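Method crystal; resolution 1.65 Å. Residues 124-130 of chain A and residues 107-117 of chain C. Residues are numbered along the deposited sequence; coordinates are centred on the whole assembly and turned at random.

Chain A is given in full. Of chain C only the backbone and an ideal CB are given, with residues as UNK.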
# COMPACT_ATOMS: atom_id res chain seq x y z
N LEU A 124 -0.71 -18.72 -11.57
CA LEU A 124 -0.30 -18.97 -10.20
C LEU A 124 0.44 -20.30 -10.07
O LEU A 124 1.55 -20.34 -9.54
CB LEU A 124 -1.51 -18.93 -9.26
CG LEU A 124 -1.21 -19.02 -7.77
CD1 LEU A 124 -0.21 -17.94 -7.37
CD2 LEU A 124 -2.51 -18.89 -6.97
N TRP A 125 -0.18 -21.40 -10.52
CA TRP A 125 0.48 -22.70 -10.41
C TRP A 125 1.79 -22.73 -11.18
O TRP A 125 2.80 -23.26 -10.70
CB TRP A 125 -0.46 -23.80 -10.89
CG TRP A 125 -1.49 -24.18 -9.87
CD1 TRP A 125 -2.79 -23.78 -9.81
CD2 TRP A 125 -1.28 -25.05 -8.74
NE1 TRP A 125 -3.42 -24.35 -8.71
CE2 TRP A 125 -2.51 -25.13 -8.05
CE3 TRP A 125 -0.18 -25.77 -8.27
CZ2 TRP A 125 -2.67 -25.92 -6.90
CZ3 TRP A 125 -0.33 -26.54 -7.13
CH2 TRP A 125 -1.57 -26.61 -6.46
N ALA A 126 1.79 -22.16 -12.39
CA ALA A 126 3.03 -22.11 -13.17
C ALA A 126 4.15 -21.44 -12.39
O ALA A 126 5.30 -21.91 -12.41
CB ALA A 126 2.78 -21.36 -14.48
N THR A 127 3.85 -20.32 -11.72
CA THR A 127 4.85 -19.62 -10.92
C THR A 127 5.29 -20.46 -9.73
O THR A 127 6.49 -20.60 -9.46
CB THR A 127 4.29 -18.27 -10.46
OG1 THR A 127 4.06 -17.44 -11.61
CG2 THR A 127 5.23 -17.57 -9.52
N TRP A 128 4.32 -21.04 -9.01
CA TRP A 128 4.60 -21.93 -7.89
C TRP A 128 5.53 -23.08 -8.29
O TRP A 128 6.54 -23.34 -7.61
CB TRP A 128 3.27 -22.47 -7.36
CG TRP A 128 3.26 -23.60 -6.34
CD1 TRP A 128 3.22 -24.94 -6.60
CD2 TRP A 128 3.18 -23.47 -4.91
NE1 TRP A 128 3.15 -25.65 -5.42
CE2 TRP A 128 3.13 -24.76 -4.37
CE3 TRP A 128 3.14 -22.37 -4.04
CZ2 TRP A 128 3.06 -25.00 -3.00
CZ3 TRP A 128 3.08 -22.61 -2.68
CH2 TRP A 128 3.04 -23.90 -2.17
N TRP A 129 5.20 -23.79 -9.37
CA TRP A 129 6.01 -24.93 -9.79
C TRP A 129 7.41 -24.50 -10.20
O TRP A 129 8.40 -25.15 -9.86
CB TRP A 129 5.33 -25.66 -10.95
CG TRP A 129 4.13 -26.46 -10.57
CD1 TRP A 129 3.94 -27.16 -9.42
CD2 TRP A 129 2.94 -26.63 -11.35
NE1 TRP A 129 2.70 -27.78 -9.44
CE2 TRP A 129 2.07 -27.46 -10.61
CE3 TRP A 129 2.52 -26.15 -12.60
CZ2 TRP A 129 0.81 -27.83 -11.08
CZ3 TRP A 129 1.27 -26.52 -13.07
CH2 TRP A 129 0.43 -27.35 -12.31
N ALA A 130 7.51 -23.40 -10.94
CA ALA A 130 8.82 -22.98 -11.42
C ALA A 130 9.68 -22.47 -10.28
O ALA A 130 10.88 -22.76 -10.23
CB ALA A 130 8.66 -21.92 -12.51
N UNK C 107 7.97 -25.14 5.97
CA UNK C 107 8.64 -24.18 5.09
C UNK C 107 8.10 -24.32 3.67
O UNK C 107 7.55 -25.36 3.29
CB UNK C 107 10.16 -24.39 5.11
N UNK C 108 8.23 -23.24 2.90
CA UNK C 108 7.58 -23.18 1.59
C UNK C 108 7.98 -24.35 0.69
O UNK C 108 7.11 -24.96 0.04
CB UNK C 108 7.92 -21.86 0.90
N UNK C 109 9.26 -24.71 0.67
CA UNK C 109 9.71 -25.83 -0.16
C UNK C 109 9.20 -27.17 0.34
O UNK C 109 9.29 -28.16 -0.40
CB UNK C 109 11.24 -25.86 -0.22
N UNK C 110 8.67 -27.23 1.57
CA UNK C 110 8.09 -28.46 2.09
C UNK C 110 6.59 -28.55 1.88
O UNK C 110 6.02 -29.64 2.01
CB UNK C 110 8.40 -28.59 3.58
N UNK C 111 5.91 -27.42 1.62
CA UNK C 111 4.50 -27.47 1.29
C UNK C 111 4.29 -28.38 0.07
O UNK C 111 5.10 -28.39 -0.85
CB UNK C 111 3.96 -26.06 1.02
N UNK C 112 3.22 -29.16 0.09
CA UNK C 112 2.88 -29.97 -1.06
C UNK C 112 1.88 -29.25 -1.96
O UNK C 112 1.18 -28.32 -1.53
CB UNK C 112 2.32 -31.32 -0.61
N UNK C 113 1.81 -29.68 -3.22
CA UNK C 113 0.78 -29.17 -4.12
C UNK C 113 -0.61 -29.41 -3.55
O UNK C 113 -1.51 -28.59 -3.73
CB UNK C 113 0.90 -29.82 -5.50
N UNK C 114 -0.80 -30.54 -2.87
CA UNK C 114 -2.09 -30.85 -2.28
C UNK C 114 -2.49 -29.82 -1.23
O UNK C 114 -3.67 -29.47 -1.10
CB UNK C 114 -2.06 -32.25 -1.66
N UNK C 115 -1.51 -29.31 -0.48
CA UNK C 115 -1.80 -28.27 0.50
C UNK C 115 -2.25 -26.98 -0.18
O UNK C 115 -3.21 -26.34 0.26
CB UNK C 115 -0.57 -28.00 1.37
N UNK C 116 -1.55 -26.57 -1.24
CA UNK C 116 -1.95 -25.35 -1.94
C UNK C 116 -3.33 -25.52 -2.57
O UNK C 116 -4.16 -24.61 -2.49
CB UNK C 116 -0.92 -24.98 -3.01
N UNK C 117 -3.61 -26.68 -3.15
CA UNK C 117 -4.92 -26.90 -3.75
C UNK C 117 -6.02 -26.86 -2.69
O UNK C 117 -7.08 -26.25 -2.90
CB UNK C 117 -4.95 -28.24 -4.49

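Position 107 has nothing of chain A near its ideal CB, so the visible atoms leave the choice wide; it is Leu C107, which makes no contact here. At position 108 CA-to-CB runs sideways and the CB itself touches nothing, but a long apolar side chain could reach the six-membered ring of Trp A128. Leucine, isoleucine or methionine would serve. Leu C108 does so, with CD1 3.7 Å from Trp A128 CZ3.

Positions 109 and 110 are free of chain A, the first pointing away and the second out of reach, and polar residues are reasonable at both; they are Glu C109 and Glu C110. Position 111 points toward chain A, its ideal CB 4.0 Å from Trp A128 CH2, which favours a side chain with an aliphatic beginning. Lys C111 lays its CB at the ring edge, 3.9 Å from Trp A128 CH2, while its end leads away.

Position 112 points away from chain A and has extended phi/psi (-94/160) just before a helix, a setting that suits serine, threonine, aspartate or asparagine as an N-cap. Thr C112 fills the role: its OG1 accepts from the backbone N of position 115 at 3.1 Å.

The ideal CB of position 113 lies 4.7 Å from Trp A128 NE1 and 4.8 Å from Trp A129 NE1, two indole donors that call for a short acceptor, ideally one with two oxygens; aspartate fits best, asparagine less fully. Asp C113 spans both: Trp A128 NE1 donates to OD1 at 2.9 Å, and Trp A129 NE1 donates to OD2 at 3.0 Å.

Position 114 points away and tolerates many polar residues; it is Glu C114. Position 115 runs sideways, and nothing of chain A lies within 5.5 Å of its ideal CB, so chain A leaves the choice open to polar and apolar side chains alike; it is Met C115, whose SD accepts a weak bond from Thr C112 N at 3.6 Å.

Position 116 points toward chain A, with its ideal CB 3.9 Å from Trp A125 CH2 and 4.0 Å from Trp A128 CZ2. An apolar side chain such as leucine, isoleucine or methionine would enter between these rings. Leu C116 sends CD2 over one face of each, 3.5 Å from Trp A128 CD2 and 3.7 Å from Trp A125 CH2, giving a CH-pi contact with both indoles.

Position 117 passes the outer ring of Trp A125, where a flexible polar chain could lie. Glu C117 brings OE1 to 3.3 Å from Trp A125 CZ2.

Chain C 107-117: LLEEKTDEMLE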
# COMPACT_ATOMS: atom_id res chain seq x y z
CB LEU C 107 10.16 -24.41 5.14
CG LEU C 107 10.78 -24.03 6.49
CD1 LEU C 107 12.20 -24.53 6.62
CD2 LEU C 107 10.74 -22.52 6.70
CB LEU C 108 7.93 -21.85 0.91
CG LEU C 108 7.35 -21.55 -0.48
CD1 LEU C 108 5.83 -21.60 -0.47
CD2 LEU C 108 7.82 -20.16 -0.91
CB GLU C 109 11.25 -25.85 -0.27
CG GLU C 109 11.99 -26.11 1.04
CD GLU C 109 12.30 -24.85 1.84
OE1 GLU C 109 13.21 -24.90 2.71
OE2 GLU C 109 11.64 -23.82 1.62
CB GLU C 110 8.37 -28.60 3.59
CG GLU C 110 9.84 -28.57 3.97
CD GLU C 110 10.65 -29.72 3.39
OE1 GLU C 110 10.10 -30.83 3.22
OE2 GLU C 110 11.85 -29.51 3.12
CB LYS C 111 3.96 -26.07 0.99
CG LYS C 111 4.03 -25.08 2.17
CD LYS C 111 2.81 -25.24 3.10
CE LYS C 111 2.88 -24.24 4.25
NZ LYS C 111 1.69 -24.26 5.15
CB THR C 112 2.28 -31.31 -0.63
OG1 THR C 112 1.04 -31.06 0.06
CG2 THR C 112 3.24 -32.04 0.30
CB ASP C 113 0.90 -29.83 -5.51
CG ASP C 113 2.12 -29.36 -6.28
OD1 ASP C 113 2.87 -28.49 -5.80
OD2 ASP C 113 2.32 -29.89 -7.40
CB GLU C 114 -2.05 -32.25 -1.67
CG GLU C 114 -2.02 -33.39 -2.69
CD GLU C 114 -0.75 -33.41 -3.54
OE1 GLU C 114 0.35 -33.09 -3.02
OE2 GLU C 114 -0.85 -33.74 -4.74
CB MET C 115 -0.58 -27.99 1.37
CG MET C 115 -0.25 -29.13 2.31
SD MET C 115 1.33 -28.86 3.14
CE MET C 115 1.67 -30.50 3.77
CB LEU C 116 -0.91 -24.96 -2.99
CG LEU C 116 -1.29 -23.71 -3.80
CD1 LEU C 116 -1.41 -22.46 -2.91
CD2 LEU C 116 -0.29 -23.47 -4.94
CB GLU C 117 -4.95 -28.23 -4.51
CG GLU C 117 -6.27 -28.44 -5.27
CD GLU C 117 -6.67 -27.22 -6.10
OE1 GLU C 117 -5.84 -26.71 -6.89
OE2 GLU C 117 -7.82 -26.75 -5.95
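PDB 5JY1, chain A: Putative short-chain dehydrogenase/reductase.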